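Local coordinates for orphan protein TM0875 (Thermotoga maritima, PDB 1O22) that is of unknown function but forms a two-chain assembly in which each chain has a mixed beta sheet of novel fold, at residues Y111-I116 and E143-Y147; P73-A79 and V102-L108; R137-E142 and F161-E165. All blocks are in the same frame, centred on the assembly; numbering follows the deposited sequence.

Contact 1. Residues Y111-I116 and E143-Y147; sequences YGDMKI and EFMKY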
loop_
_atom_site.group_PDB
_atom_site.type_symbol
_atom_site.label_atom_id
_atom_site.label_comp_id
_atom_site.label_asym_id
_atom_site.label_seq_id
_atom_site.Cartn_x
_atom_site.Cartn_y
_atom_site.Cartn_z
ATOM N N TYR A 111 -6.647 4.904 -19.415
ATOM C CA TYR A 111 -5.859 4.320 -20.523
ATOM C C TYR A 111 -6.828 3.528 -21.384
ATOM O O TYR A 111 -7.277 2.476 -20.978
ATOM C CB TYR A 111 -4.710 3.442 -20.004
ATOM C CG TYR A 111 -3.696 3.062 -21.064
ATOM C CD1 TYR A 111 -2.802 4.006 -21.557
ATOM C CD2 TYR A 111 -3.660 1.789 -21.608
ATOM C CE1 TYR A 111 -1.894 3.682 -22.551
ATOM C CE2 TYR A 111 -2.741 1.448 -22.596
ATOM C CZ TYR A 111 -1.858 2.399 -23.064
ATOM O OH TYR A 111 -0.932 2.085 -24.059
ATOM N N GLY A 112 -7.200 4.080 -22.533
ATOM C CA GLY A 112 -8.363 3.599 -23.287
ATOM C C GLY A 112 -9.661 3.671 -22.470
ATOM O O GLY A 112 -9.972 4.703 -21.885
ATOM N N ASP A 113 -10.382 2.559 -22.404
ATOM C CA ASP A 113 -11.565 2.397 -21.523
ATOM C C ASP A 113 -11.263 2.050 -20.072
ATOM O O ASP A 113 -12.181 2.009 -19.216
ATOM C CB ASP A 113 -12.464 1.289 -22.061
ATOM C CG ASP A 113 -12.991 1.588 -23.424
ATOM O OD1 ASP A 113 -12.783 2.734 -23.903
ATOM O OD2 ASP A 113 -13.607 0.735 -24.098
HETATM N N MSE A 114 -9.993 1.800 -19.775
HETATM C CA MSE A 114 -9.601 1.404 -18.430
HETATM C C MSE A 114 -9.351 2.633 -17.548
HETATM O O MSE A 114 -8.844 3.670 -18.015
HETATM C CB MSE A 114 -8.426 0.420 -18.540
HETATM C CG MSE A 114 -7.426 0.301 -17.490
HETATM SE SE MSE A 114 -5.935 -0.955 -18.198
HETATM C CE MSE A 114 -6.869 -2.297 -19.125
ATOM N N LYS A 115 -9.771 2.512 -16.287
ATOM C CA LYS A 115 -9.379 3.424 -15.207
ATOM C C LYS A 115 -8.440 2.712 -14.228
ATOM O O LYS A 115 -8.632 1.583 -13.863
ATOM C CB LYS A 115 -10.591 3.953 -14.463
ATOM C CG LYS A 115 -11.526 4.710 -15.291
ATOM C CD LYS A 115 -10.891 5.902 -16.037
ATOM C CE LYS A 115 -11.001 7.159 -15.290
ATOM N NZ LYS A 115 -12.375 7.693 -15.417
ATOM N N ILE A 116 -7.428 3.421 -13.794
ATOM C CA ILE A 116 -6.310 2.824 -13.077
ATOM C C ILE A 116 -6.046 3.663 -11.836
ATOM O O ILE A 116 -5.830 4.881 -11.924
ATOM C CB ILE A 116 -5.047 2.809 -13.965
ATOM C CG1 ILE A 116 -5.288 1.998 -15.237
ATOM C CG2 ILE A 116 -3.840 2.335 -13.169
ATOM C CD1 ILE A 116 -4.702 2.606 -16.397
ATOM N N GLU A 143 -2.389 -4.865 -22.060
ATOM C CA GLU A 143 -2.735 -3.431 -22.135
ATOM C C GLU A 143 -2.240 -2.698 -20.899
ATOM O O GLU A 143 -1.740 -1.594 -21.002
ATOM C CB GLU A 143 -4.237 -3.197 -22.252
ATOM C CG GLU A 143 -4.742 -3.128 -23.669
ATOM C CD GLU A 143 -4.511 -1.763 -24.314
ATOM O OE1 GLU A 143 -5.289 -0.797 -24.031
ATOM O OE2 GLU A 143 -3.559 -1.672 -25.125
ATOM N N PHE A 144 -2.471 -3.273 -19.724
ATOM C CA PHE A 144 -2.024 -2.649 -18.499
ATOM C C PHE A 144 -0.501 -2.413 -18.512
ATOM O O PHE A 144 -0.047 -1.361 -18.065
ATOM C CB PHE A 144 -2.407 -3.430 -17.250
ATOM C CG PHE A 144 -1.724 -2.934 -16.048
ATOM C CD1 PHE A 144 -2.105 -1.735 -15.468
ATOM C CD2 PHE A 144 -0.647 -3.632 -15.511
ATOM C CE1 PHE A 144 -1.434 -1.233 -14.362
ATOM C CE2 PHE A 144 0.046 -3.121 -14.422
ATOM C CZ PHE A 144 -0.362 -1.947 -13.827
HETATM N N MSE A 145 0.257 -3.390 -19.024
HETATM C CA MSE A 145 1.715 -3.328 -19.028
HETATM C C MSE A 145 2.262 -2.272 -19.991
HETATM O O MSE A 145 3.273 -1.614 -19.677
HETATM C CB MSE A 145 2.347 -4.699 -19.236
HETATM C CG MSE A 145 2.162 -5.635 -18.043
HETATM SE SE MSE A 145 2.716 -4.896 -16.276
HETATM C CE MSE A 145 4.788 -5.051 -16.564
ATOM N N LYS A 146 1.533 -2.015 -21.076
ATOM C CA LYS A 146 1.864 -0.884 -21.942
ATOM C C LYS A 146 1.684 0.426 -21.195
ATOM O O LYS A 146 2.544 1.277 -21.259
ATOM C CB LYS A 146 0.982 -0.833 -23.174
ATOM C CG LYS A 146 1.421 -1.661 -24.324
ATOM C CD LYS A 146 0.407 -1.545 -25.471
ATOM C CE LYS A 146 -0.603 -2.712 -25.538
ATOM N NZ LYS A 146 -0.274 -3.729 -26.612
ATOM N N TYR A 147 0.539 0.588 -20.525
ATOM C CA TYR A 147 0.305 1.718 -19.647
ATOM C C TYR A 147 1.412 1.875 -18.603
ATOM O O TYR A 147 1.930 2.993 -18.402
ATOM C CB TYR A 147 -1.057 1.616 -18.915
ATOM C CG TYR A 147 -1.140 2.538 -17.731
ATOM C CD1 TYR A 147 -1.460 3.902 -17.896
ATOM C CD2 TYR A 147 -0.869 2.084 -16.450
ATOM C CE1 TYR A 147 -1.515 4.764 -16.814
ATOM C CE2 TYR A 147 -0.902 2.940 -15.370
ATOM C CZ TYR A 147 -1.251 4.271 -15.546
ATOM O OH TYR A 147 -1.296 5.104 -14.431
#
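Tyr111 and Tyr147 meet where the hairpin between strands 100-111 and 114-119 passes helix 137-152. The axes of strand 114-116 and helix 143-147 come no closer than 11.0 Å, a gap that side chains must bridge; no hydrogen bond crosses it. Tyr111 begins a type II' turn that ends at Met114, and its CG stands anti to the backbone N (chi1 -167°), which carries the ring to the helix. Followed outward, Tyr111 CB lies 3.9 Å from Tyr147 CD1. Tyr111 CG comes next, 3.7 Å from Tyr147 CB, the methylene that sits over the ring face. CD1 adjoins Tyr147 CD1, and CD2 lies between Tyr147 CB and Glu143 OE1. CE1 nears Tyr147 CA, while Tyr111 CE2 approaches the backbone carbonyl Glu143 O at 3.6 Å, with the Glu143 carboxylate also beside it. CZ faces Tyr147 N, and the tip, Tyr111 OH, rests 3.6 Å from Lys146 CB. The two rings form an offset edge-to-face pair, centroids 5.7 Å apart and planes at 60°, the edge of Tyr147 directed at the face of Tyr111. One face of Tyr147 is itself covered: Ile116 CD1 stands 3.6 Å from the Tyr147 ring centroid, only 4° off the normal, a CH-pi contact. Selenomethionine Met114 brings SE to 4.4 Å from Phe144 CB. The chemistry is thus dispersion and CH-pi attraction, given direction by the edge-to-face pair, while the Tyr147 hydroxyl bonds to Asp109 and that of Tyr111 only weakly to Glu150.

Contact 2. Residues P73-A79 and V102-L108; sequences PSFAIKA and VEEIDYL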
loop_
_atom_site.group_PDB
_atom_site.type_symbol
_atom_site.label_atom_id
_atom_site.label_comp_id
_atom_site.label_asym_id
_atom_site.label_seq_id
_atom_site.Cartn_x
_atom_site.Cartn_y
_atom_site.Cartn_z
ATOM N N PRO A 73 -15.385 4.438 -12.297
ATOM C CA PRO A 73 -15.017 5.451 -11.325
ATOM C C PRO A 73 -14.034 6.468 -11.917
ATOM O O PRO A 73 -13.227 6.164 -12.767
ATOM C CB PRO A 73 -14.338 4.623 -10.220
ATOM C CG PRO A 73 -13.858 3.392 -10.870
ATOM C CD PRO A 73 -14.759 3.128 -12.023
ATOM N N SER A 74 -14.157 7.702 -11.489
ATOM C CA SER A 74 -13.127 8.695 -11.687
ATOM C C SER A 74 -12.310 9.001 -10.454
ATOM O O SER A 74 -11.198 9.461 -10.605
ATOM C CB SER A 74 -13.746 9.992 -12.198
ATOM O OG SER A 74 -14.270 9.789 -13.481
ATOM N N PHE A 75 -12.866 8.850 -9.246
ATOM C CA PHE A 75 -12.089 9.101 -8.005
ATOM C C PHE A 75 -12.275 7.964 -7.013
ATOM O O PHE A 75 -13.300 7.334 -7.014
ATOM C CB PHE A 75 -12.495 10.385 -7.310
ATOM C CG PHE A 75 -12.242 11.575 -8.095
ATOM C CD1 PHE A 75 -11.017 12.253 -7.992
ATOM C CD2 PHE A 75 -13.220 12.033 -8.986
ATOM C CE1 PHE A 75 -10.783 13.397 -8.748
ATOM C CE2 PHE A 75 -12.988 13.152 -9.738
ATOM C CZ PHE A 75 -11.776 13.843 -9.631
ATOM N N ALA A 76 -11.223 7.671 -6.246
ATOM C CA ALA A 76 -11.267 6.745 -5.137
ATOM C C ALA A 76 -11.218 7.606 -3.871
ATOM O O ALA A 76 -10.388 8.513 -3.766
ATOM C CB ALA A 76 -10.090 5.804 -5.194
ATOM N N ILE A 77 -12.163 7.381 -2.969
ATOM C CA ILE A 77 -12.256 8.111 -1.707
ATOM C C ILE A 77 -11.940 7.151 -0.544
ATOM O O ILE A 77 -12.507 6.053 -0.464
ATOM C CB ILE A 77 -13.662 8.667 -1.551
ATOM C CG1 ILE A 77 -14.038 9.523 -2.766
ATOM C CG2 ILE A 77 -13.770 9.494 -0.265
ATOM C CD1 ILE A 77 -15.494 9.819 -2.854
ATOM N N LYS A 78 -11.003 7.521 0.320
ATOM C CA LYS A 78 -10.878 6.850 1.630
ATOM C C LYS A 78 -11.648 7.648 2.658
ATOM O O LYS A 78 -11.353 8.808 2.909
ATOM C CB LYS A 78 -9.425 6.695 2.047
ATOM C CG LYS A 78 -8.660 5.726 1.120
ATOM C CD LYS A 78 -7.172 5.661 1.456
ATOM C CE LYS A 78 -6.347 5.393 0.200
ATOM N NZ LYS A 78 -4.900 5.280 0.506
ATOM N N ALA A 79 -12.692 7.038 3.169
ATOM C CA ALA A 79 -13.551 7.629 4.187
ATOM C C ALA A 79 -13.441 6.827 5.492
ATOM O O ALA A 79 -13.238 5.625 5.479
ATOM C CB ALA A 79 -14.980 7.614 3.693
ATOM N N VAL A 102 -13.712 12.185 5.195
ATOM C CA VAL A 102 -12.884 11.989 4.013
ATOM C C VAL A 102 -11.433 12.216 4.285
ATOM O O VAL A 102 -11.020 13.308 4.594
ATOM C CB VAL A 102 -13.314 12.899 2.892
ATOM C CG1 VAL A 102 -12.415 12.665 1.629
ATOM C CG2 VAL A 102 -14.757 12.692 2.587
ATOM N N GLU A 103 -10.639 11.176 4.169
ATOM C CA GLU A 103 -9.235 11.251 4.514
ATOM C C GLU A 103 -8.326 11.431 3.282
ATOM O O GLU A 103 -7.313 12.130 3.338
ATOM C CB GLU A 103 -8.865 9.971 5.244
ATOM C CG GLU A 103 -7.485 10.013 5.845
ATOM C CD GLU A 103 -7.094 8.673 6.376
ATOM O OE1 GLU A 103 -7.305 7.673 5.657
ATOM O OE2 GLU A 103 -6.596 8.629 7.509
ATOM N N GLU A 104 -8.682 10.774 2.188
ATOM C CA GLU A 104 -7.890 10.799 0.951
ATOM C C GLU A 104 -8.829 10.745 -0.269
ATOM O O GLU A 104 -9.879 10.088 -0.244
ATOM C CB GLU A 104 -6.882 9.616 0.901
ATOM C CG GLU A 104 -5.961 9.495 2.124
ATOM C CD GLU A 104 -4.829 8.471 1.965
ATOM O OE1 GLU A 104 -4.553 8.034 0.820
ATOM O OE2 GLU A 104 -4.196 8.110 2.997
ATOM N N ILE A 105 -8.440 11.443 -1.333
ATOM C CA ILE A 105 -9.100 11.368 -2.645
ATOM C C ILE A 105 -7.999 11.120 -3.673
ATOM O O ILE A 105 -6.968 11.777 -3.636
ATOM C CB ILE A 105 -9.815 12.688 -2.923
ATOM C CG1 ILE A 105 -10.772 13.060 -1.787
ATOM C CG2 ILE A 105 -10.574 12.685 -4.267
ATOM C CD1 ILE A 105 -11.011 14.578 -1.736
ATOM N N ASP A 106 -8.202 10.171 -4.568
ATOM C CA ASP A 106 -7.255 9.872 -5.635
ATOM C C ASP A 106 -7.985 9.890 -6.938
ATOM O O ASP A 106 -9.030 9.256 -7.056
ATOM C CB ASP A 106 -6.658 8.487 -5.442
ATOM C CG ASP A 106 -5.526 8.506 -4.446
ATOM O OD1 ASP A 106 -4.415 8.911 -4.848
ATOM O OD2 ASP A 106 -5.664 8.173 -3.248
ATOM N N TYR A 107 -7.434 10.603 -7.910
ATOM C CA TYR A 107 -8.007 10.678 -9.259
ATOM C C TYR A 107 -7.480 9.470 -10.020
ATOM O O TYR A 107 -6.337 9.120 -9.868
ATOM C CB TYR A 107 -7.573 11.984 -9.942
ATOM C CG TYR A 107 -8.261 12.255 -11.275
ATOM C CD1 TYR A 107 -9.638 12.138 -11.411
ATOM C CD2 TYR A 107 -7.533 12.627 -12.389
ATOM C CE1 TYR A 107 -10.271 12.386 -12.629
ATOM C CE2 TYR A 107 -8.159 12.874 -13.613
ATOM C CZ TYR A 107 -9.522 12.760 -13.720
ATOM O OH TYR A 107 -10.149 13.002 -14.925
ATOM N N LEU A 108 -8.324 8.752 -10.743
ATOM C CA LEU A 108 -7.838 7.582 -11.465
ATOM C C LEU A 108 -7.265 8.032 -12.805
ATOM O O LEU A 108 -7.841 8.897 -13.443
ATOM C CB LEU A 108 -8.976 6.570 -11.680
ATOM C CG LEU A 108 -9.232 5.686 -10.444
ATOM C CD1 LEU A 108 -9.936 6.399 -9.377
ATOM C CD2 LEU A 108 -10.001 4.451 -10.880
HETATM O O HOH W 1 -8.008 7.298 -2.222
#
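A classic beta bulge marks the antiparallel pairing of strands 75-79 and 102-107 (167° between directions): two residues, Glu103 and Glu104, stand opposite the single Lys78, and the register slips by one before Ala79 pairs with Val102. At the bulge Lys78 O accepts two amides, Glu103 N at 2.8 Å and, weakly, Glu104 N at 3.4 Å. Past it, Lys78 N bonds back to Glu104 O, and the next hydrogen-bonded pair is Ala76 with Asp106: Ala76 N lies 2.8 Å from Asp106 O, and Asp106 N returns a bond of 2.9 Å to Ala76 O. Beyond it, Leu108 N reaches Ser74 O at 3.0 Å. On the face bearing Lys78, the extended Glu104 side chain crosses the lysine at a slant, and Lys78 NZ closes a 2.8 Å salt bridge to Glu104 OE1, approaching from 54° out of the carboxylate plane. The second oxygen of Glu104 pairs with Lys124 of the second subunit, so this carboxylate has a positive mate in each chain. A water on the same face donates to both Ala76 O and Asp106 OD2. On the other face the contacts are mainly apolar, with Ile77 CG2 3.9 Å from Val102 CG1 and Phe75 CD1 3.8 Å from Ile105 CG2. Strand 75-81 is outermost in its own chain, but residues 75-79 also pair antiparallel with a strand of the second subunit, the arrangement of a beta sheet continued across a dimer interface.

Contact 3. Residues R137-E142 and F161-E165; sequences RNELVE and FSVQE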
loop_
_atom_site.group_PDB
_atom_site.type_symbol
_atom_site.label_atom_id
_atom_site.label_comp_id
_atom_site.label_asym_id
_atom_site.label_seq_id
_atom_site.Cartn_x
_atom_site.Cartn_y
_atom_site.Cartn_z
ATOM N N ARG A 137 -7.664 -12.629 -19.602
ATOM C CA ARG A 137 -6.676 -12.033 -18.712
ATOM C C ARG A 137 -5.413 -11.532 -19.417
ATOM O O ARG A 137 -4.903 -10.457 -19.063
ATOM C CB ARG A 137 -6.292 -13.023 -17.628
ATOM C CG ARG A 137 -5.701 -12.411 -16.393
ATOM C CD ARG A 137 -5.260 -13.444 -15.403
ATOM N NE ARG A 137 -4.035 -14.061 -15.858
ATOM C CZ ARG A 137 -3.484 -15.159 -15.333
ATOM N NH1 ARG A 137 -4.064 -15.807 -14.317
ATOM N NH2 ARG A 137 -2.328 -15.606 -15.838
ATOM N N ASN A 138 -4.939 -12.282 -20.412
ATOM C CA ASN A 138 -3.725 -11.938 -21.176
ATOM C C ASN A 138 -3.837 -10.608 -21.863
ATOM O O ASN A 138 -2.917 -9.805 -21.807
ATOM C CB ASN A 138 -3.419 -12.934 -22.303
ATOM C CG ASN A 138 -3.057 -14.310 -21.805
ATOM O OD1 ASN A 138 -3.289 -14.648 -20.636
ATOM N ND2 ASN A 138 -2.465 -15.126 -22.703
ATOM N N GLU A 139 -4.964 -10.384 -22.528
ATOM C CA GLU A 139 -5.207 -9.155 -23.262
ATOM C C GLU A 139 -5.252 -7.939 -22.337
ATOM O O GLU A 139 -4.645 -6.920 -22.638
ATOM C CB GLU A 139 -6.522 -9.230 -24.022
ATOM C CG GLU A 139 -6.529 -10.180 -25.205
ATOM C CD GLU A 139 -7.913 -10.246 -25.834
ATOM O OE1 GLU A 139 -8.749 -11.004 -25.331
ATOM O OE2 GLU A 139 -8.168 -9.511 -26.807
ATOM N N LEU A 140 -5.957 -8.074 -21.221
ATOM C CA LEU A 140 -6.006 -7.035 -20.200
ATOM C C LEU A 140 -4.645 -6.714 -19.606
ATOM O O LEU A 140 -4.272 -5.556 -19.495
ATOM C CB LEU A 140 -6.974 -7.390 -19.054
ATOM C CG LEU A 140 -8.444 -6.995 -19.144
ATOM C CD1 LEU A 140 -8.596 -5.562 -18.704
ATOM C CD2 LEU A 140 -8.993 -7.217 -20.558
ATOM N N VAL A 141 -3.952 -7.733 -19.151
ATOM C CA VAL A 141 -2.618 -7.555 -18.580
ATOM C C VAL A 141 -1.680 -6.900 -19.596
ATOM O O VAL A 141 -0.924 -6.002 -19.227
ATOM C CB VAL A 141 -2.023 -8.856 -18.027
ATOM C CG1 VAL A 141 -0.563 -8.654 -17.587
ATOM C CG2 VAL A 141 -2.844 -9.333 -16.798
ATOM N N GLU A 142 -1.738 -7.310 -20.858
ATOM C CA GLU A 142 -0.830 -6.731 -21.835
ATOM C C GLU A 142 -1.109 -5.247 -22.044
ATOM O O GLU A 142 -0.163 -4.451 -22.182
ATOM C CB GLU A 142 -0.838 -7.435 -23.187
ATOM C CG GLU A 142 0.124 -6.741 -24.185
ATOM C CD GLU A 142 1.605 -6.768 -23.756
ATOM O OE1 GLU A 142 2.143 -5.762 -23.164
ATOM O OE2 GLU A 142 2.249 -7.815 -24.021
ATOM N N PHE A 161 7.724 -9.998 -19.004
ATOM C CA PHE A 161 7.102 -10.078 -17.672
ATOM C C PHE A 161 6.424 -11.432 -17.467
ATOM O O PHE A 161 6.052 -12.083 -18.433
ATOM C CB PHE A 161 6.152 -8.892 -17.424
ATOM C CG PHE A 161 5.025 -8.780 -18.417
ATOM C CD1 PHE A 161 3.855 -9.492 -18.229
ATOM C CD2 PHE A 161 5.147 -7.972 -19.544
ATOM C CE1 PHE A 161 2.822 -9.441 -19.167
ATOM C CE2 PHE A 161 4.119 -7.896 -20.457
ATOM C CZ PHE A 161 2.948 -8.636 -20.273
ATOM N N SER A 162 6.322 -11.881 -16.222
ATOM C CA SER A 162 5.508 -13.060 -15.891
ATOM C C SER A 162 4.428 -12.720 -14.869
ATOM O O SER A 162 4.595 -11.831 -14.014
ATOM C CB SER A 162 6.361 -14.203 -15.335
ATOM O OG SER A 162 7.104 -13.755 -14.217
ATOM N N VAL A 163 3.333 -13.473 -14.959
ATOM C CA VAL A 163 2.162 -13.280 -14.136
ATOM C C VAL A 163 1.949 -14.523 -13.261
ATOM O O VAL A 163 2.118 -15.638 -13.730
ATOM C CB VAL A 163 0.947 -13.064 -15.016
ATOM C CG1 VAL A 163 -0.274 -12.645 -14.155
ATOM C CG2 VAL A 163 1.239 -12.028 -16.056
ATOM N N GLN A 164 1.595 -14.308 -11.997
ATOM C CA GLN A 164 1.295 -15.378 -11.038
ATOM C C GLN A 164 0.023 -14.977 -10.294
ATOM O O GLN A 164 -0.145 -13.834 -9.912
ATOM C CB GLN A 164 2.466 -15.551 -10.059
ATOM C CG GLN A 164 2.264 -16.590 -8.959
ATOM N N GLU A 165 -0.894 -15.904 -10.110
ATOM C CA GLU A 165 -2.061 -15.667 -9.271
ATOM C C GLU A 165 -1.533 -15.810 -7.848
ATOM O O GLU A 165 -0.704 -16.684 -7.589
ATOM C CB GLU A 165 -3.124 -16.729 -9.574
ATOM C CG GLU A 165 -3.598 -16.750 -11.031
ATOM C CD GLU A 165 -4.390 -18.006 -11.390
ATOM O OE1 GLU A 165 -3.784 -19.085 -11.518
ATOM O OE2 GLU A 165 -5.621 -17.916 -11.551
HETATM O O HOH W 2 -1.955 -18.386 -14.294
#
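Val141 packs against Phe161 and Val163 where helix 137-152 packs on the mixed sheet at its edge strand 159-165. The axes of helix 137-142 and strand 161-165 pass 11.0 Å apart, at 126° between their directions. The apolar contacts centre on Val141 CG1, which is 3.8 Å from Phe161 CE1 and 4.1 Å from Val163 CG2. Phe161 holds CG between its backbone N and carbonyl carbon (chi1 59°), and this lifts the ring toward the helix. Leu19 on the neighbouring strand also touches Val141. Replacing Phe161 by an alanine would probably open a gap beside Val141 CG1. A polar group may meet the same ring, but tentatively, because Glu142 has two modelled conformers: in one of them Glu142 OE2 sits at the edge of Phe161, 3.9 Å from CZ, with carboxylate and ring planes 75° apart. The charged contacts belong to the exposed end. Arg137 turns one guanidinium face to Val163 CG1, and its NH1 makes a long salt bridge of 3.8 Å to Glu165 OE2. Water supplements this pair: one molecule accepts from Arg137 NH2 at 3.2 Å and donates weakly to Glu165 OE1 at 3.4 Å.

All three contacts reach the same seven-stranded sheet. Contacts 1 and 3 share helix 137-152, which lies over strand 114-119 at one site and strand 159-165 at the other. Their centres are 13 Å apart, and they touch directly: Met145 CG is 3.8 Å from Phe161 CZ. Contact 2 meets contact 1 because strands 100-111 and 114-119 are neighbours in the sheet, Lys115 CB lying 3.7 Å from Leu108 CD2; in addition Lys115 NZ reaches across to Pro73 O at 3.2 Å, a probable hydrogen bond. The centres of these two are 19 Å apart. Contacts 2 and 3 lie on opposite sides of the chain's centre, their nearest atoms about 13 Å apart. Contact 2 alone borders the second subunit.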